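Local atomic coordinates of methyl-coenzyme M reductase subunit beta (Methanosarcina barkeri, PDB entry 1E6Y), a protein that forms part of the methyl-coenzyme M reductase hexamer, the nickel F430 enzyme that releases methane from methyl-coenzyme M with coenzyme B in the last step of methanogenesis. Residues Ser33-Thr38 against Pro420-Glu424; Arg40-Leu46 against Lys106-Ser112; Ala52-Met58 against Ile151-Ala155; Asn84-Val89 against Ala133-Thr137. All blocks are in the same frame, centred on the assembly; numbering follows the deposited sequence.

Contact 1. Residues Ser33-Thr38 against Pro420-Glu424; sequences SIIMDT and PEFRE
Residues 33-38 are regular alpha helix, inside helix 29-40. Residues 420-423 form a single short helical turn, closed by the bond from E424 N to P420 O at 2.9 Å. E424 then leaves helical geometry (phi/psi -129/69) and takes the N-cap position of the next helix. The backbones come closest at I34 and F422, with CA atoms 6.8 Å apart. No hydrogen bond joins the segments. F422 (chi1 m) has the largest covered area. Its CZ is 3.6 Å from I34 O, 3.7 Å from D37 CB and 3.3 Å from T38 OG1. T38 OG1 donates back to I34 O at 2.7 Å. I34 (mt) lays CG2 3.9 Å from F422 CE1 and CG1 4.2 Å from E421 CB. D37 forms a salt bridge with R40. Thus a one-turn helix near the C-terminus sets its phenylalanine ring tip against helix 29-40, away from the active site. Y214 of helix 204-221 touches both I34 and F422, and I174 borders T38 and F422.

Contact 2. Residues Arg40-Leu46 against Lys106-Ser112; sequences RSVAVNL and KSLLIQS
Strands 41-45 and 107-111 run antiparallel, their axes 4.7 Å apart at an N-to-C angle of 160°. V42-I110 and V44-L108 are hydrogen-bonded pairs; S41-Q111 and A43-L109 are not. V42 N to I110 O, I110 N to V42 O and L108 N to V44 O each measure 2.9 Å, and V44 N to L108 O 3.0 Å. Past the strands, S112 N donates to R40 O and R40 NH1 to S112 O, both at 2.8 Å. V42, V44, L108 and I110 share an apolar face. I110 (mt) reaches diagonally, with its CD1 3.5 Å from V44 CG2. V134 of helix 125-141 packs against V44 and I110. V85 and V89 of helix 78-89 pack on I110, and A82 on L108. L46 (mt) lies beside L108, its CD1 3.6 Å from L108 CG. On the other face the small A43 leaves a shallow spot for V415. At the S41 end Q111 NE2 donates to S41 OG at 2.9 Å, which also pairs with D37 O. K106 and S107 form a classic beta bulge against strand 98-102. These are the central strands of a ferredoxin-like βαββαβ sheet, with helices 78-89 and 125-141 on one face and helix 405-416 on the other.

Contact 3. Residues Ala52-Met58 against Ile151-Ala155; sequences ALASGKM and IVKSA
The last turn of helix 46-55 and the loop after it, through M58, pack on helix 149-157, which follows helix 125-141 of the ferredoxin-like unit. No hydrogen bond crosses the contact. G56 leaves the first helix with positive phi (80/3), and S55 OG accepts from K57 N at 3.2 Å in an ST turn. M58 follows in extended geometry (-154/148). Residues 151-155 are helical. I151 comes first: its CG2 lies 3.7 Å from M58 CE, and its O is 3.5 Å from the same methyl. V152 points away by its CA-CB bond, yet its CA is 3.9 Å from L53 CD2. K153 donates hydrogen bonds to the backbone of the alpha subunit. S154 CB rests 3.5 Å from M58 SD, while its OG bonds to G158 O. A155 CA is 5.5 Å from A52 CA, a spacing that two alanines permit. L53 (mt) and M58 (ptp) close over the A155 methyl, with A155 CB 3.7 Å from L53 CD2 and 4.0 Å from M58 CE.

Contact 4. Residues Asn84-Val89 against Ala133-Thr137; sequences NVKKLV and AVTQT
These are the two helices of the ferredoxin-like βαββαβ unit, packed side by side on the same face of its sheet. Segments 84-89 and 133-137 have axes 8.8 Å apart at closest approach, with an angle of 126° between their N-to-C directions. A133 is the most covered residue. Its methyl enters a hollow lined by V85, L88 and V89, with A133 CB 3.6 Å from V89 CG2, 3.8 Å from L88 CB and 4.0 Å from V85 CG1. The small side chain lets V85 CA and A133 CA approach to 5.1 Å. L88 (mt) has its CD1 3.4 Å from A133 O and 3.8 Å from Q136 CG. L88 also packs on G227 of the second copy of this subunit, so the contact borders the dimer interface. V85, V89 and V134 all touch I110 of strand 107-111. T137 (chi1 m) is the next most covered after A133; its OG1 lies 3.5 Å from L88 CD1. T137 OG1 donates to A133 O at 2.8 Å and accepts from N84 ND2 at 2.8 Å.

Overall arrangement
Contacts 2, 3 and 4 belong to the N-terminal domain, and contacts 2 and 4 share its ferredoxin-like fold. Contact 1 joins that domain to the C-terminal end, and its chain loop encloses the other three. Helix 29-40 runs into strand 41-45, which leads into helix 46-55, so the first segments of contacts 1, 2 and 3 follow one another along the chain. Contacts 2 and 4 are closest, with centres 11 Å apart, and touch through I110 and S112. Contact 3 touches contact 4 where V152 and K153 meet T135. Contacts 1 and 3 are farthest apart, 32 Å between centres. The alpha subunit borders contact 3; alpha, gamma and the second beta subunit border contact 4.

Contact 1. Residues Ser33-Thr38 against Pro420-Glu424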
loop_
_atom_site.group_PDB
_atom_site.type_symbol
_atom_site.label_atom_id
_atom_site.label_comp_id
_atom_site.label_asym_id
_atom_site.label_seq_id
_atom_site.Cartn_x
_atom_site.Cartn_y
_atom_site.Cartn_z
ATOM N N SER E 33 -0.190 33.251 -3.374
ATOM C CA SER E 33 -1.206 33.543 -2.366
ATOM C C SER E 33 -2.333 32.517 -2.417
ATOM O O SER E 33 -2.789 32.039 -1.380
ATOM C CB SER E 33 -1.769 34.955 -2.572
ATOM O OG SER E 33 -2.862 35.208 -1.703
ATOM N N ILE E 34 -2.745 32.151 -3.628
ATOM C CA ILE E 34 -3.747 31.104 -3.817
ATOM C C ILE E 34 -3.254 29.755 -3.284
ATOM O O ILE E 34 -3.983 29.061 -2.580
ATOM C CB ILE E 34 -4.143 30.973 -5.314
ATOM C CG1 ILE E 34 -5.002 32.172 -5.727
ATOM C CG2 ILE E 34 -4.916 29.682 -5.559
ATOM C CD1 ILE E 34 -5.217 32.288 -7.220
ATOM N N ILE E 35 -1.994 29.429 -3.557
ATOM C CA ILE E 35 -1.390 28.191 -3.068
ATOM C C ILE E 35 -1.283 28.190 -1.542
ATOM O O ILE E 35 -1.698 27.235 -0.887
ATOM C CB ILE E 35 0.010 27.976 -3.688
ATOM C CG1 ILE E 35 -0.131 27.701 -5.189
ATOM C CG2 ILE E 35 0.731 26.810 -3.010
ATOM C CD1 ILE E 35 1.167 27.861 -5.960
ATOM N N MET E 36 -0.794 29.291 -0.980
ATOM C CA MET E 36 -0.682 29.428 0.472
ATOM C C MET E 36 -2.037 29.303 1.172
ATOM O O MET E 36 -2.157 28.596 2.173
ATOM C CB MET E 36 -0.035 30.768 0.830
ATOM C CG MET E 36 -0.008 31.068 2.320
ATOM S SD MET E 36 0.863 29.825 3.307
ATOM C CE MET E 36 2.565 30.218 2.906
ATOM N N ASP E 37 -3.051 29.979 0.643
ATOM C CA ASP E 37 -4.389 29.918 1.224
ATOM C C ASP E 37 -5.000 28.528 1.094
ATOM O O ASP E 37 -5.705 28.069 1.990
ATOM C CB ASP E 37 -5.304 30.954 0.567
ATOM C CG ASP E 37 -5.018 32.371 1.040
ATOM O OD1 ASP E 37 -4.158 32.559 1.928
ATOM O OD2 ASP E 37 -5.649 33.308 0.505
ATOM N N THR E 38 -4.698 27.854 -0.011
ATOM C CA THR E 38 -5.137 26.478 -0.218
ATOM C C THR E 38 -4.447 25.542 0.772
ATOM O O THR E 38 -5.086 24.672 1.364
ATOM C CB THR E 38 -4.833 26.015 -1.655
ATOM O OG1 THR E 38 -5.513 26.873 -2.580
ATOM C CG2 THR E 38 -5.299 24.582 -1.874
ATOM N N PRO E 420 -12.128 35.763 -2.612
ATOM C CA PRO E 420 -12.174 36.519 -3.870
ATOM C C PRO E 420 -11.195 36.029 -4.935
ATOM O O PRO E 420 -11.548 35.922 -6.107
ATOM C CB PRO E 420 -11.871 37.962 -3.449
ATOM C CG PRO E 420 -11.724 37.946 -1.946
ATOM C CD PRO E 420 -12.257 36.647 -1.443
ATOM N N GLU E 421 -9.974 35.715 -4.515
ATOM C CA GLU E 421 -8.929 35.277 -5.434
ATOM C C GLU E 421 -9.178 33.868 -5.963
ATOM O O GLU E 421 -8.696 33.507 -7.038
ATOM C CB GLU E 421 -7.566 35.337 -4.745
ATOM C CG GLU E 421 -7.183 36.733 -4.266
ATOM C CD GLU E 421 -7.445 36.953 -2.781
ATOM O OE1 GLU E 421 -6.511 37.408 -2.084
ATOM O OE2 GLU E 421 -8.575 36.689 -2.310
ATOM N N PHE E 422 -9.927 33.079 -5.197
ATOM C CA PHE E 422 -10.306 31.731 -5.607
ATOM C C PHE E 422 -11.431 31.769 -6.639
ATOM O O PHE E 422 -11.383 31.052 -7.639
ATOM C CB PHE E 422 -10.750 30.907 -4.393
ATOM C CG PHE E 422 -9.612 30.358 -3.570
ATOM C CD1 PHE E 422 -8.430 31.075 -3.411
ATOM C CD2 PHE E 422 -9.738 29.133 -2.924
ATOM C CE1 PHE E 422 -7.393 30.579 -2.620
ATOM C CE2 PHE E 422 -8.705 28.632 -2.132
ATOM C CZ PHE E 422 -7.532 29.357 -1.981
ATOM N N ARG E 423 -12.419 32.633 -6.417
ATOM C CA ARG E 423 -13.571 32.692 -7.317
ATOM C C ARG E 423 -13.256 33.498 -8.572
ATOM O O ARG E 423 -13.867 33.266 -9.623
ATOM C CB ARG E 423 -14.823 33.218 -6.637
ATOM C CG ARG E 423 -14.741 34.667 -6.179
ATOM C CD ARG E 423 -16.160 35.251 -6.120
ATOM N NE ARG E 423 -16.055 36.594 -5.555
ATOM C CZ ARG E 423 -16.171 36.881 -4.259
ATOM N NH1 ARG E 423 -16.038 38.141 -3.859
ATOM N NH2 ARG E 423 -16.438 35.940 -3.367
ATOM N N GLU E 424 -12.310 34.430 -8.485
ATOM C CA GLU E 424 -11.924 35.223 -9.651
ATOM C C GLU E 424 -10.417 35.217 -9.883
ATOM O O GLU E 424 -9.748 36.241 -9.730
ATOM C CB GLU E 424 -12.433 36.660 -9.506
ATOM C CG GLU E 424 -13.947 36.772 -9.497
ATOM C CD GLU E 424 -14.430 38.186 -9.720
ATOM O OE1 GLU E 424 -14.369 38.993 -8.769
ATOM O OE2 GLU E 424 -14.890 38.486 -10.843
#

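Contact 2. Residues Arg40-Leu46 against Lys106-Ser112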
loop_
_atom_site.group_PDB
_atom_site.type_symbol
_atom_site.label_atom_id
_atom_site.label_comp_id
_atom_site.label_asym_id
_atom_site.label_seq_id
_atom_site.Cartn_x
_atom_site.Cartn_y
_atom_site.Cartn_z
ATOM N N ARG E 40 -3.118 26.406 3.761
ATOM C CA ARG E 40 -3.294 26.711 5.187
ATOM C C ARG E 40 -4.729 26.666 5.649
ATOM O O ARG E 40 -5.011 26.874 6.841
ATOM C CB ARG E 40 -2.691 28.102 5.465
ATOM C CG ARG E 40 -3.587 29.250 5.015
ATOM C CD ARG E 40 -2.821 30.569 5.057
ATOM N NE ARG E 40 -3.596 31.731 4.672
ATOM C CZ ARG E 40 -4.206 32.633 5.431
ATOM N NH1 ARG E 40 -4.164 32.574 6.763
ATOM N NH2 ARG E 40 -4.874 33.648 4.873
ATOM N N SER E 41 -5.658 26.346 4.754
ATOM C CA SER E 41 -7.084 26.432 5.084
ATOM C C SER E 41 -7.819 25.095 5.068
ATOM O O SER E 41 -7.587 24.256 4.199
ATOM C CB SER E 41 -7.792 27.396 4.134
ATOM O OG SER E 41 -7.172 28.668 4.133
ATOM N N VAL E 42 -8.718 24.911 6.034
ATOM C CA VAL E 42 -9.636 23.775 6.039
ATOM C C VAL E 42 -11.055 24.200 6.404
ATOM O O VAL E 42 -11.273 25.280 6.950
ATOM C CB VAL E 42 -9.193 22.659 7.031
ATOM C CG1 VAL E 42 -7.841 22.098 6.625
ATOM C CG2 VAL E 42 -9.160 23.193 8.467
ATOM N N ALA E 43 -12.018 23.358 6.046
ATOM C CA ALA E 43 -13.407 23.529 6.451
ATOM C C ALA E 43 -13.727 22.526 7.549
ATOM O O ALA E 43 -13.239 21.396 7.533
ATOM C CB ALA E 43 -14.329 23.308 5.259
ATOM N N VAL E 44 -14.521 22.958 8.522
ATOM C CA VAL E 44 -14.992 22.065 9.575
ATOM C C VAL E 44 -16.514 22.079 9.603
ATOM O O VAL E 44 -17.132 23.142 9.577
ATOM C CB VAL E 44 -14.450 22.486 10.964
ATOM C CG1 VAL E 44 -15.035 21.596 12.054
ATOM C CG2 VAL E 44 -12.937 22.398 10.976
ATOM N N ASN E 45 -17.109 20.894 9.583
ATOM C CA ASN E 45 -18.557 20.762 9.590
ATOM C C ASN E 45 -19.064 20.660 11.030
ATOM O O ASN E 45 -19.080 19.579 11.621
ATOM C CB ASN E 45 -18.966 19.523 8.785
ATOM C CG ASN E 45 -20.460 19.452 8.536
ATOM O OD1 ASN E 45 -21.242 20.178 9.150
ATOM N ND2 ASN E 45 -20.867 18.560 7.641
ATOM N N LEU E 46 -19.467 21.797 11.588
ATOM C CA LEU E 46 -19.940 21.867 12.968
ATOM C C LEU E 46 -21.243 21.104 13.160
ATOM O O LEU E 46 -21.441 20.446 14.184
ATOM C CB LEU E 46 -20.136 23.324 13.385
ATOM C CG LEU E 46 -18.895 24.214 13.418
ATOM C CD1 LEU E 46 -19.277 25.582 13.964
ATOM C CD2 LEU E 46 -17.817 23.575 14.280
ATOM N N LYS E 106 -23.250 26.366 10.677
ATOM C CA LYS E 106 -23.171 24.944 10.368
ATOM C C LYS E 106 -21.756 24.494 10.019
ATOM O O LYS E 106 -21.437 23.310 10.122
ATOM C CB LYS E 106 -24.128 24.593 9.229
ATOM C CG LYS E 106 -25.577 24.501 9.665
ATOM C CD LYS E 106 -26.483 24.197 8.486
ATOM C CE LYS E 106 -27.882 23.825 8.948
ATOM N NZ LYS E 106 -27.883 22.553 9.734
ATOM N N SER E 107 -20.893 25.447 9.671
ATOM C CA SER E 107 -19.501 25.132 9.360
ATOM C C SER E 107 -18.563 26.309 9.610
ATOM O O SER E 107 -19.011 27.442 9.792
ATOM C CB SER E 107 -19.375 24.668 7.907
ATOM O OG SER E 107 -19.681 25.713 7.003
ATOM N N LEU E 108 -17.266 26.016 9.682
ATOM C CA LEU E 108 -16.239 27.040 9.865
ATOM C C LEU E 108 -15.217 26.990 8.737
ATOM O O LEU E 108 -14.876 25.915 8.247
ATOM C CB LEU E 108 -15.497 26.840 11.193
ATOM C CG LEU E 108 -16.250 26.940 12.519
ATOM C CD1 LEU E 108 -15.296 26.604 13.658
ATOM C CD2 LEU E 108 -16.833 28.336 12.698
ATOM N N LEU E 109 -14.719 28.160 8.348
ATOM C CA LEU E 109 -13.460 28.263 7.623
ATOM C C LEU E 109 -12.351 28.486 8.645
ATOM O O LEU E 109 -12.426 29.411 9.455
ATOM C CB LEU E 109 -13.498 29.441 6.642
ATOM C CG LEU E 109 -12.187 29.842 5.953
ATOM C CD1 LEU E 109 -11.712 28.734 5.018
ATOM C CD2 LEU E 109 -12.394 31.137 5.182
ATOM N N ILE E 110 -11.376 27.584 8.671
ATOM C CA ILE E 110 -10.211 27.758 9.530
ATOM C C ILE E 110 -8.969 27.933 8.675
ATOM O O ILE E 110 -8.519 26.993 8.017
ATOM C CB ILE E 110 -10.000 26.549 10.473
ATOM C CG1 ILE E 110 -11.263 26.295 11.299
ATOM C CG2 ILE E 110 -8.810 26.811 11.403
ATOM C CD1 ILE E 110 -11.149 25.112 12.229
ATOM N N GLN E 111 -8.470 29.162 8.622
ATOM C CA GLN E 111 -7.224 29.454 7.929
ATOM C C GLN E 111 -6.114 29.646 8.951
ATOM O O GLN E 111 -6.150 30.584 9.751
ATOM C CB GLN E 111 -7.370 30.713 7.071
ATOM C CG GLN E 111 -8.606 30.707 6.189
ATOM C CD GLN E 111 -8.568 31.777 5.124
ATOM O OE1 GLN E 111 -8.881 32.938 5.383
ATOM N NE2 GLN E 111 -8.192 31.390 3.910
ATOM N N SER E 112 -5.198 28.683 8.997
ATOM C CA SER E 112 -4.012 28.786 9.839
ATOM C C SER E 112 -3.178 29.978 9.388
ATOM O O SER E 112 -3.194 30.345 8.211
ATOM C CB SER E 112 -3.175 27.507 9.733
ATOM O OG SER E 112 -3.734 26.464 10.509
#

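Contact 3. Residues Ala52-Met58 against Ile151-Ala155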
loop_
_atom_site.group_PDB
_atom_site.type_symbol
_atom_site.label_atom_id
_atom_site.label_comp_id
_atom_site.label_asym_id
_atom_site.label_seq_id
_atom_site.Cartn_x
_atom_site.Cartn_y
_atom_site.Cartn_z
ATOM N N ALA E 52 -22.712 13.746 14.942
ATOM C CA ALA E 52 -21.838 12.627 15.283
ATOM C C ALA E 52 -21.760 12.410 16.793
ATOM O O ALA E 52 -21.805 11.271 17.264
ATOM C CB ALA E 52 -20.444 12.865 14.717
ATOM N N LEU E 53 -21.655 13.503 17.546
ATOM C CA LEU E 53 -21.605 13.434 19.004
ATOM C C LEU E 53 -22.870 12.810 19.573
ATOM O O LEU E 53 -22.804 11.951 20.451
ATOM C CB LEU E 53 -21.419 14.829 19.601
ATOM C CG LEU E 53 -20.022 15.438 19.504
ATOM C CD1 LEU E 53 -20.079 16.904 19.892
ATOM C CD2 LEU E 53 -19.068 14.676 20.407
ATOM N N ALA E 54 -24.016 13.212 19.033
ATOM C CA ALA E 54 -25.308 12.770 19.545
ATOM C C ALA E 54 -25.594 11.307 19.218
ATOM O O ALA E 54 -26.102 10.568 20.061
ATOM C CB ALA E 54 -26.419 13.655 18.994
ATOM N N SER E 55 -25.237 10.887 18.008
ATOM C CA SER E 55 -25.620 9.568 17.509
ATOM C C SER E 55 -24.527 8.515 17.667
ATOM O O SER E 55 -24.799 7.317 17.591
ATOM C CB SER E 55 -26.023 9.658 16.037
ATOM O OG SER E 55 -24.917 10.011 15.231
ATOM N N GLY E 56 -23.288 8.965 17.839
ATOM C CA GLY E 56 -22.164 8.048 17.871
ATOM C C GLY E 56 -21.717 7.628 16.482
ATOM O O GLY E 56 -20.833 6.782 16.345
ATOM N N LYS E 57 -22.350 8.193 15.455
ATOM C CA LYS E 57 -21.995 7.898 14.069
ATOM C C LYS E 57 -20.764 8.680 13.634
ATOM O O LYS E 57 -20.856 9.841 13.226
ATOM C CB LYS E 57 -23.168 8.204 13.139
ATOM C CG LYS E 57 -24.268 7.168 13.205
ATOM C CD LYS E 57 -25.397 7.480 12.246
ATOM C CE LYS E 57 -26.434 6.371 12.258
ATOM N NZ LYS E 57 -27.517 6.619 11.269
ATOM N N MET E 58 -19.608 8.038 13.771
ATOM C CA MET E 58 -18.322 8.665 13.505
ATOM C C MET E 58 -17.309 7.588 13.121
ATOM O O MET E 58 -17.405 6.450 13.579
ATOM C CB MET E 58 -17.833 9.413 14.753
ATOM C CG MET E 58 -17.726 8.539 16.004
ATOM S SD MET E 58 -17.130 9.416 17.465
ATOM C CE MET E 58 -18.610 10.328 17.918
ATOM N N ILE E 151 -14.650 10.136 22.415
ATOM C CA ILE E 151 -15.853 10.356 21.616
ATOM C C ILE E 151 -15.849 11.754 20.989
ATOM O O ILE E 151 -16.160 11.910 19.807
ATOM C CB ILE E 151 -17.137 10.174 22.476
ATOM C CG1 ILE E 151 -17.193 8.755 23.052
ATOM C CG2 ILE E 151 -18.382 10.455 21.642
ATOM C CD1 ILE E 151 -17.256 7.655 22.005
ATOM N N VAL E 152 -15.461 12.760 21.769
ATOM C CA VAL E 152 -15.343 14.121 21.250
ATOM C C VAL E 152 -14.259 14.187 20.175
ATOM O O VAL E 152 -14.473 14.743 19.095
ATOM C CB VAL E 152 -15.007 15.128 22.378
ATOM C CG1 VAL E 152 -14.704 16.501 21.788
ATOM C CG2 VAL E 152 -16.171 15.226 23.349
ATOM N N LYS E 153 -13.134 13.530 20.441
ATOM C CA LYS E 153 -11.998 13.541 19.528
ATOM C C LYS E 153 -12.364 12.948 18.171
ATOM O O LYS E 153 -12.101 13.556 17.136
ATOM C CB LYS E 153 -10.829 12.764 20.138
ATOM C CG LYS E 153 -9.495 13.014 19.460
ATOM C CD LYS E 153 -9.213 11.973 18.399
ATOM C CE LYS E 153 -7.867 12.204 17.750
ATOM N NZ LYS E 153 -7.550 11.125 16.780
ATOM N N SER E 154 -13.019 11.790 18.186
ATOM C CA SER E 154 -13.367 11.097 16.951
ATOM C C SER E 154 -14.554 11.702 16.212
ATOM O O SER E 154 -14.717 11.472 15.014
ATOM C CB SER E 154 -13.638 9.620 17.224
ATOM O OG SER E 154 -12.418 8.903 17.247
ATOM N N ALA E 155 -15.380 12.471 16.920
ATOM C CA ALA E 155 -16.430 13.245 16.260
ATOM C C ALA E 155 -15.790 14.216 15.272
ATOM O O ALA E 155 -16.333 14.468 14.197
ATOM C CB ALA E 155 -17.257 14.008 17.289
#

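Contact 4. Residues Asn84-Val89 against Ala133-Thr137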
loop_
_atom_site.group_PDB
_atom_site.type_symbol
_atom_site.label_atom_id
_atom_site.label_comp_id
_atom_site.label_asym_id
_atom_site.label_seq_id
_atom_site.Cartn_x
_atom_site.Cartn_y
_atom_site.Cartn_z
ATOM N N ASN E 84 -12.733 30.854 20.004
ATOM C CA ASN E 84 -11.775 30.057 20.757
ATOM C C ASN E 84 -10.874 29.253 19.831
ATOM O O ASN E 84 -9.684 29.086 20.106
ATOM C CB ASN E 84 -12.506 29.119 21.719
ATOM C CG ASN E 84 -11.597 28.583 22.801
ATOM O OD1 ASN E 84 -11.188 29.316 23.705
ATOM N ND2 ASN E 84 -11.232 27.309 22.691
ATOM N N VAL E 85 -11.436 28.787 18.719
ATOM C CA VAL E 85 -10.659 28.097 17.695
ATOM C C VAL E 85 -9.579 29.016 17.121
ATOM O O VAL E 85 -8.423 28.617 17.012
ATOM C CB VAL E 85 -11.581 27.562 16.562
ATOM C CG1 VAL E 85 -10.766 27.170 15.331
ATOM C CG2 VAL E 85 -12.361 26.356 17.066
ATOM N N LYS E 86 -9.926 30.277 16.876
ATOM C CA LYS E 86 -8.950 31.248 16.389
ATOM C C LYS E 86 -7.811 31.457 17.387
ATOM O O LYS E 86 -6.651 31.567 16.991
ATOM C CB LYS E 86 -9.619 32.594 16.081
ATOM C CG LYS E 86 -8.626 33.664 15.645
ATOM C CD LYS E 86 -9.287 34.860 14.988
ATOM C CE LYS E 86 -8.227 35.808 14.437
ATOM N NZ LYS E 86 -8.816 36.975 13.721
ATOM N N LYS E 87 -8.141 31.483 18.677
ATOM C CA LYS E 87 -7.136 31.651 19.726
ATOM C C LYS E 87 -6.139 30.493 19.759
ATOM O O LYS E 87 -4.957 30.690 20.045
ATOM C CB LYS E 87 -7.805 31.783 21.097
ATOM C CG LYS E 87 -8.525 33.105 21.324
ATOM C CD LYS E 87 -9.168 33.145 22.702
ATOM C CE LYS E 87 -10.054 34.370 22.862
ATOM N NZ LYS E 87 -10.767 34.372 24.171
ATOM N N LEU E 88 -6.623 29.291 19.459
ATOM C CA LEU E 88 -5.792 28.090 19.479
ATOM C C LEU E 88 -5.018 27.891 18.178
ATOM O O LEU E 88 -3.917 27.341 18.183
ATOM C CB LEU E 88 -6.659 26.861 19.755
ATOM C CG LEU E 88 -7.278 26.794 21.150
ATOM C CD1 LEU E 88 -8.321 25.699 21.198
ATOM C CD2 LEU E 88 -6.190 26.550 22.183
ATOM N N VAL E 89 -5.612 28.312 17.064
ATOM C CA VAL E 89 -4.981 28.182 15.754
ATOM C C VAL E 89 -3.897 29.237 15.528
ATOM O O VAL E 89 -2.862 28.945 14.922
ATOM C CB VAL E 89 -6.032 28.276 14.615
ATOM C CG1 VAL E 89 -5.344 28.299 13.256
ATOM C CG2 VAL E 89 -6.986 27.099 14.690
ATOM N N ALA E 133 -7.763 22.298 17.426
ATOM C CA ALA E 133 -8.374 23.503 17.981
ATOM C C ALA E 133 -9.859 23.295 18.260
ATOM O O ALA E 133 -10.343 23.629 19.344
ATOM C CB ALA E 133 -8.175 24.674 17.030
ATOM N N VAL E 134 -10.565 22.694 17.303
ATOM C CA VAL E 134 -11.981 22.374 17.473
ATOM C C VAL E 134 -12.192 21.349 18.590
ATOM O O VAL E 134 -13.051 21.534 19.450
ATOM C CB VAL E 134 -12.596 21.844 16.151
ATOM C CG1 VAL E 134 -14.040 21.419 16.366
ATOM C CG2 VAL E 134 -12.527 22.917 15.081
ATOM N N THR E 135 -11.344 20.321 18.625
ATOM C CA THR E 135 -11.426 19.278 19.651
ATOM C C THR E 135 -11.233 19.855 21.057
ATOM O O THR E 135 -12.041 19.595 21.953
ATOM C CB THR E 135 -10.375 18.167 19.407
ATOM O OG1 THR E 135 -10.595 17.575 18.120
ATOM C CG2 THR E 135 -10.478 17.086 20.473
ATOM N N GLN E 136 -10.190 20.666 21.232
ATOM C CA GLN E 136 -9.915 21.314 22.514
ATOM C C GLN E 136 -11.037 22.270 22.925
ATOM O O GLN E 136 -11.435 22.300 24.095
ATOM C CB GLN E 136 -8.589 22.078 22.451
ATOM C CG GLN E 136 -8.244 22.840 23.729
ATOM C CD GLN E 136 -7.858 21.924 24.880
ATOM O OE1 GLN E 136 -6.910 21.145 24.772
ATOM N NE2 GLN E 136 -8.562 22.047 26.001
ATOM N N THR E 137 -11.563 23.017 21.956
ATOM C CA THR E 137 -12.626 23.986 22.214
ATOM C C THR E 137 -13.906 23.313 22.707
ATOM O O THR E 137 -14.523 23.777 23.668
ATOM C CB THR E 137 -12.936 24.821 20.948
ATOM O OG1 THR E 137 -11.788 25.604 20.600
ATOM C CG2 THR E 137 -14.125 25.755 21.189
#